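Side-chain contacts in lipoate-protein ligase, putative (Streptococcus pneumoniae, PDB 1VQZ), which is a putative lipoate-protein ligase, a two-part protein whose larger part belongs to the lipoyl protein ligase A/B catalytic-domain family: residues Glu31-His36 with Thr97-Glu102; Lys35-Glu40 with Tyr227-Glu232. All coordinates share one frame; numbering follows the deposited sequence. Where two conformers were deposited one is given.

Interaction 1 (Glu31-His36 with Thr97-Glu102); sequences EYAFKH and TIISKE. With EDO (1,2-ethanediol), chain N.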
# COMPACT_ATOMS: atom_id res chain seq x y z
N GLU A 31 7.75 6.62 -5.82
CA GLU A 31 6.90 7.81 -5.85
C GLU A 31 7.29 8.80 -6.95
O GLU A 31 6.43 9.47 -7.60
CB GLU A 31 6.93 8.53 -4.50
CG GLU A 31 5.88 9.63 -4.41
CD GLU A 31 5.93 10.43 -3.11
OE1 GLU A 31 7.00 10.92 -2.70
OE2 GLU A 31 4.87 10.59 -2.53
N TYR A 32 8.60 8.93 -7.15
CA TYR A 32 9.13 9.79 -8.20
C TYR A 32 8.66 9.34 -9.60
O TYR A 32 8.22 10.14 -10.41
CB TYR A 32 10.64 9.84 -8.14
CG TYR A 32 11.19 10.97 -8.97
CD1 TYR A 32 11.20 12.28 -8.49
CD2 TYR A 32 11.70 10.74 -10.24
CE1 TYR A 32 11.68 13.36 -9.26
CE2 TYR A 32 12.21 11.81 -11.03
CZ TYR A 32 12.19 13.12 -10.52
OH TYR A 32 12.68 14.15 -11.28
N ALA A 33 8.71 8.03 -9.87
CA ALA A 33 8.19 7.52 -11.10
C ALA A 33 6.68 7.79 -11.21
O ALA A 33 6.20 8.29 -12.24
CB ALA A 33 8.54 6.02 -11.23
N PHE A 34 5.91 7.49 -10.15
CA PHE A 34 4.46 7.68 -10.15
C PHE A 34 4.09 9.14 -10.39
O PHE A 34 3.28 9.47 -11.29
CB PHE A 34 3.95 7.24 -8.79
CG PHE A 34 2.44 7.29 -8.62
CD1 PHE A 34 1.57 7.08 -9.71
CD2 PHE A 34 1.90 7.41 -7.33
CE1 PHE A 34 0.16 7.05 -9.52
CE2 PHE A 34 0.52 7.39 -7.13
CZ PHE A 34 -0.35 7.21 -8.24
N LYS A 35 4.71 10.04 -9.63
CA LYS A 35 4.27 11.47 -9.59
C LYS A 35 5.05 12.47 -10.45
O LYS A 35 4.54 13.52 -10.80
CB LYS A 35 4.23 11.95 -8.14
CG LYS A 35 3.28 11.18 -7.28
CD LYS A 35 3.28 11.70 -5.84
CE LYS A 35 2.23 10.95 -4.98
NZ LYS A 35 2.32 11.34 -3.50
N HIS A 36 6.26 12.11 -10.80
CA HIS A 36 7.19 13.04 -11.44
C HIS A 36 7.58 12.70 -12.87
O HIS A 36 7.98 13.59 -13.59
CB HIS A 36 8.47 13.12 -10.60
CG HIS A 36 8.30 13.83 -9.30
ND1 HIS A 36 8.68 15.14 -9.12
CD2 HIS A 36 7.82 13.40 -8.11
CE1 HIS A 36 8.43 15.49 -7.87
NE2 HIS A 36 7.92 14.46 -7.23
N THR A 97 5.93 -2.60 -9.38
CA THR A 97 5.26 -1.31 -9.59
C THR A 97 4.78 -1.18 -11.03
O THR A 97 5.56 -1.32 -11.94
CB THR A 97 6.24 -0.20 -9.34
OG1 THR A 97 6.75 -0.33 -8.01
CG2 THR A 97 5.62 1.13 -9.52
N ILE A 98 3.49 -0.93 -11.22
CA ILE A 98 2.87 -0.73 -12.54
C ILE A 98 2.17 0.63 -12.51
O ILE A 98 1.15 0.79 -11.88
CB ILE A 98 1.83 -1.81 -12.81
CG1 ILE A 98 2.44 -3.19 -12.55
CG2 ILE A 98 1.28 -1.74 -14.24
CD1 ILE A 98 1.38 -4.25 -12.39
N ILE A 99 2.74 1.59 -13.22
CA ILE A 99 2.20 2.95 -13.35
C ILE A 99 1.70 3.23 -14.73
O ILE A 99 2.34 2.88 -15.75
CB ILE A 99 3.30 3.95 -13.02
CG1 ILE A 99 3.69 3.83 -11.53
CG2 ILE A 99 2.87 5.37 -13.36
CD1 ILE A 99 5.13 4.18 -11.27
N SER A 100 0.54 3.89 -14.79
CA SER A 100 -0.12 4.18 -16.10
C SER A 100 -0.94 5.45 -16.03
O SER A 100 -1.62 5.70 -15.05
CB SER A 100 -1.03 3.04 -16.52
OG SER A 100 -2.05 2.92 -15.54
N LYS A 101 -0.79 6.25 -17.06
CA LYS A 101 -1.70 7.32 -17.36
C LYS A 101 -3.10 6.74 -17.54
O LYS A 101 -3.30 5.73 -18.23
CB LYS A 101 -1.27 8.00 -18.66
CG LYS A 101 -2.17 9.15 -19.13
CD LYS A 101 -1.64 9.77 -20.43
CE LYS A 101 -2.49 10.99 -20.83
NZ LYS A 101 -1.85 11.86 -21.88
N GLU A 102 -4.05 7.40 -16.92
CA GLU A 102 -5.45 7.05 -17.01
C GLU A 102 -5.89 7.31 -18.45
O GLU A 102 -5.87 8.43 -18.91
CB GLU A 102 -6.25 7.89 -16.01
CG GLU A 102 -7.74 7.64 -15.98
CD GLU A 102 -8.43 8.46 -14.89
OE1 GLU A 102 -7.82 9.42 -14.39
OE2 GLU A 102 -9.59 8.14 -14.53
C1 EDO N . 6.89 14.76 -4.40
O1 EDO N . 6.10 13.84 -5.15
C2 EDO N . 7.61 13.95 -3.33
O2 EDO N . 6.72 13.57 -2.28

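Interaction 2 (Lys35-Glu40 with Tyr227-Glu232); sequences KHLLDE and YVFSEE. With EDO (1,2-ethanediol), chain N.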
# COMPACT_ATOMS: atom_id res chain seq x y z
N LYS A 35 4.71 10.04 -9.63
CA LYS A 35 4.27 11.47 -9.59
C LYS A 35 5.05 12.47 -10.45
O LYS A 35 4.54 13.52 -10.80
CB LYS A 35 4.23 11.95 -8.14
CG LYS A 35 3.28 11.18 -7.28
CD LYS A 35 3.28 11.70 -5.84
CE LYS A 35 2.23 10.95 -4.98
NZ LYS A 35 2.32 11.34 -3.50
N HIS A 36 6.26 12.11 -10.80
CA HIS A 36 7.19 13.04 -11.44
C HIS A 36 7.58 12.70 -12.87
O HIS A 36 7.98 13.59 -13.59
CB HIS A 36 8.47 13.12 -10.60
CG HIS A 36 8.30 13.83 -9.30
ND1 HIS A 36 8.68 15.14 -9.12
CD2 HIS A 36 7.82 13.40 -8.11
CE1 HIS A 36 8.43 15.49 -7.87
NE2 HIS A 36 7.92 14.46 -7.23
N LEU A 37 7.49 11.43 -13.28
CA LEU A 37 7.83 11.05 -14.66
C LEU A 37 6.58 11.06 -15.55
O LEU A 37 6.21 10.06 -16.19
CB LEU A 37 8.53 9.68 -14.77
CG LEU A 37 9.91 9.51 -14.08
CD1 LEU A 37 10.46 8.16 -14.41
CD2 LEU A 37 10.91 10.57 -14.49
N LEU A 38 5.97 12.24 -15.60
CA LEU A 38 4.69 12.47 -16.27
C LEU A 38 4.72 12.45 -17.83
O LEU A 38 3.68 12.42 -18.46
CB LEU A 38 4.10 13.82 -15.79
CG LEU A 38 3.88 13.85 -14.28
CD1 LEU A 38 3.22 15.16 -13.84
CD2 LEU A 38 3.04 12.62 -13.83
N ASP A 39 5.91 12.48 -18.43
CA ASP A 39 6.05 12.30 -19.87
C ASP A 39 6.14 10.81 -20.30
O ASP A 39 6.28 10.53 -21.48
CB ASP A 39 7.34 12.98 -20.40
CG ASP A 39 7.27 14.52 -20.37
OD1 ASP A 39 6.17 15.09 -20.38
OD2 ASP A 39 8.36 15.14 -20.37
N GLU A 40 6.13 9.89 -19.36
CA GLU A 40 6.12 8.47 -19.63
C GLU A 40 4.76 7.96 -19.22
O GLU A 40 4.42 8.01 -18.05
CB GLU A 40 7.18 7.77 -18.78
CG GLU A 40 8.54 8.46 -18.75
CD GLU A 40 9.16 8.60 -20.13
OE1 GLU A 40 8.89 7.77 -21.03
OE2 GLU A 40 9.94 9.55 -20.30
N TYR A 227 14.23 3.43 -18.79
CA TYR A 227 14.44 4.81 -18.31
C TYR A 227 15.61 4.80 -17.32
O TYR A 227 15.56 4.13 -16.30
CB TYR A 227 13.20 5.38 -17.60
CG TYR A 227 13.26 6.90 -17.40
CD1 TYR A 227 12.81 7.75 -18.41
CD2 TYR A 227 13.81 7.47 -16.25
CE1 TYR A 227 12.85 9.15 -18.26
CE2 TYR A 227 13.88 8.91 -16.11
CZ TYR A 227 13.38 9.72 -17.12
OH TYR A 227 13.40 11.10 -17.06
N VAL A 228 16.65 5.56 -17.63
CA VAL A 228 17.83 5.67 -16.78
C VAL A 228 17.84 7.06 -16.16
O VAL A 228 17.85 8.06 -16.87
CB VAL A 228 19.14 5.43 -17.58
CG1 VAL A 228 20.40 5.64 -16.71
CG2 VAL A 228 19.14 4.01 -18.08
N PHE A 229 17.83 7.09 -14.83
CA PHE A 229 17.80 8.33 -14.09
C PHE A 229 19.09 9.10 -14.25
O PHE A 229 20.16 8.56 -14.15
CB PHE A 229 17.52 8.08 -12.58
CG PHE A 229 16.08 7.77 -12.27
CD1 PHE A 229 15.06 8.65 -12.61
CD2 PHE A 229 15.74 6.60 -11.63
CE1 PHE A 229 13.74 8.35 -12.31
CE2 PHE A 229 14.42 6.29 -11.33
CZ PHE A 229 13.41 7.18 -11.65
N SER A 230 18.99 10.40 -14.44
CA SER A 230 20.14 11.27 -14.50
C SER A 230 20.57 11.51 -13.07
O SER A 230 19.81 11.26 -12.13
CB SER A 230 19.75 12.62 -15.11
OG SER A 230 18.84 13.28 -14.23
N GLU A 231 21.77 12.06 -12.93
CA GLU A 231 22.27 12.52 -11.63
C GLU A 231 21.31 13.53 -10.94
O GLU A 231 21.11 13.48 -9.71
CB GLU A 231 23.67 13.14 -11.78
CG GLU A 231 24.79 12.11 -11.92
N GLU A 232 20.73 14.40 -11.75
CA GLU A 232 19.81 15.40 -11.24
C GLU A 232 18.55 14.74 -10.69
O GLU A 232 18.14 15.06 -9.59
CB GLU A 232 19.41 16.42 -12.30
CG GLU A 232 20.52 17.38 -12.76
CD GLU A 232 20.02 18.47 -13.70
OE1 GLU A 232 18.78 18.60 -13.86
OE2 GLU A 232 20.85 19.21 -14.28
C1 EDO N . 6.89 14.76 -4.40
O1 EDO N . 6.10 13.84 -5.15
C2 EDO N . 7.61 13.95 -3.33
O2 EDO N . 6.72 13.57 -2.28

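Interaction 1 (Glu31-His36 with Thr97-Glu102)
Ile99 meets helix 23-36 chiefly through its CD1 methyl, which lies against the backbone at Phe34. It is 3.6 Å from Phe34 N, while the side chains give two apolar contacts, Ile99 CD1 to Ala33 CB at 3.9 Å and to Phe34 CB at 4.1 Å. Ile99 carries CG1, and with it CD1, beside its backbone N (chi1 -66°); CG2, on the carbonyl side, comes to the edge of the Phe34 ring, near its plane. Phe34 CG lies anti to its own N (chi1 -177°), which turns that ring edge to Ile99 CG2. No hydrogen bond crosses between the segments; the contact is buried and apolar. This is a helix laid on a sheet, both segments belonging to the lipoyl protein ligase A/B catalytic-domain family: strand 93-101 runs between strands 42-47 and 154-162 in the mixed sheet, and Ile43 and Met156 from those neighbours flank Ile99. Met156 also touches Phe34, whose carbonyl O accepts a hydrogen bond from Arg154. Farther out on the helix, Lys35 NZ and Glu31 OE2 form a salt bridge of 2.8 Å, the ammonium group meeting OE2 on its anti side, 34° out of the carboxylate plane; Lys244 is a second cationic partner of OE2. A 1,2-ethanediol, probably from the crystallisation liquor, bridges Glu31 and His36, its O2 donating to Glu31 OE1 (2.7 Å) and its O1 to His36 NE2 (2.8 Å), at the ring edge.

Interaction 2 (Lys35-Glu40 with Tyr227-Glu232)
Leu37 is the centre of an inverse gamma turn that follows on from helix 23-36, and from this tight bend its two methyls divide their work around Tyr227. CD1 lies over one face of the ring in a CH-pi contact, 4.0 Å from the centroid and 20° off the normal; CD2 reaches the phenol end, 3.6 Å from Tyr227 OH. CD1 also touches the Phe229 ring, 3.9 Å from its CE1, and so packs against both aromatics. Glu40 closes the type I turn from Leu37 to Glu40, its backbone N bonded to Leu37 O. Its side chain folds at chi2 (-59°) and brings OE2 to 3.6 Å from Tyr227 CE1, with carboxylate and ring planes 55° apart. The other oxygen, OE1, is salt-bridged to Lys14 on strand 13-17, which also borders Tyr227. Glu233 OE2 hydrogen-bonds Tyr227 OH, and its OE1 accepts from the backbone N of the N-cap Ser230, whose OG caps a backbone N of helix 231-245 in return, the pattern of a capping box. No hydrogen bond crosses the segments: the Leu37 side is dispersive, Glu40 OE2 near the ring is probably weakly electrostatic, and Lys14 and Glu233 probably help fix how the carboxylate and the phenol are turned.

In the fold
Interactions 1 and 2 start from the same part of the chain, helix 23-36 and the turn that follows on from it, and share Lys35 and His36; their centres lie 10 Å apart. The partner strand 93-101, inside the mixed sheet, comes about 60 residues after the shared part; 227-232, between edge strand 225-226 and helix 231-245, comes about 190 after it. The two abut through Tyr32 of helix 23-36, which takes no part in the contact with strand 93-101: CD2 of Tyr32 lies 3.8 Å from Phe229 CE1. Helix 23-36 is thus packed on the sheet at one flank and against helix 231-245 at another, tying the early part of the catalytic-domain family region to distant chain.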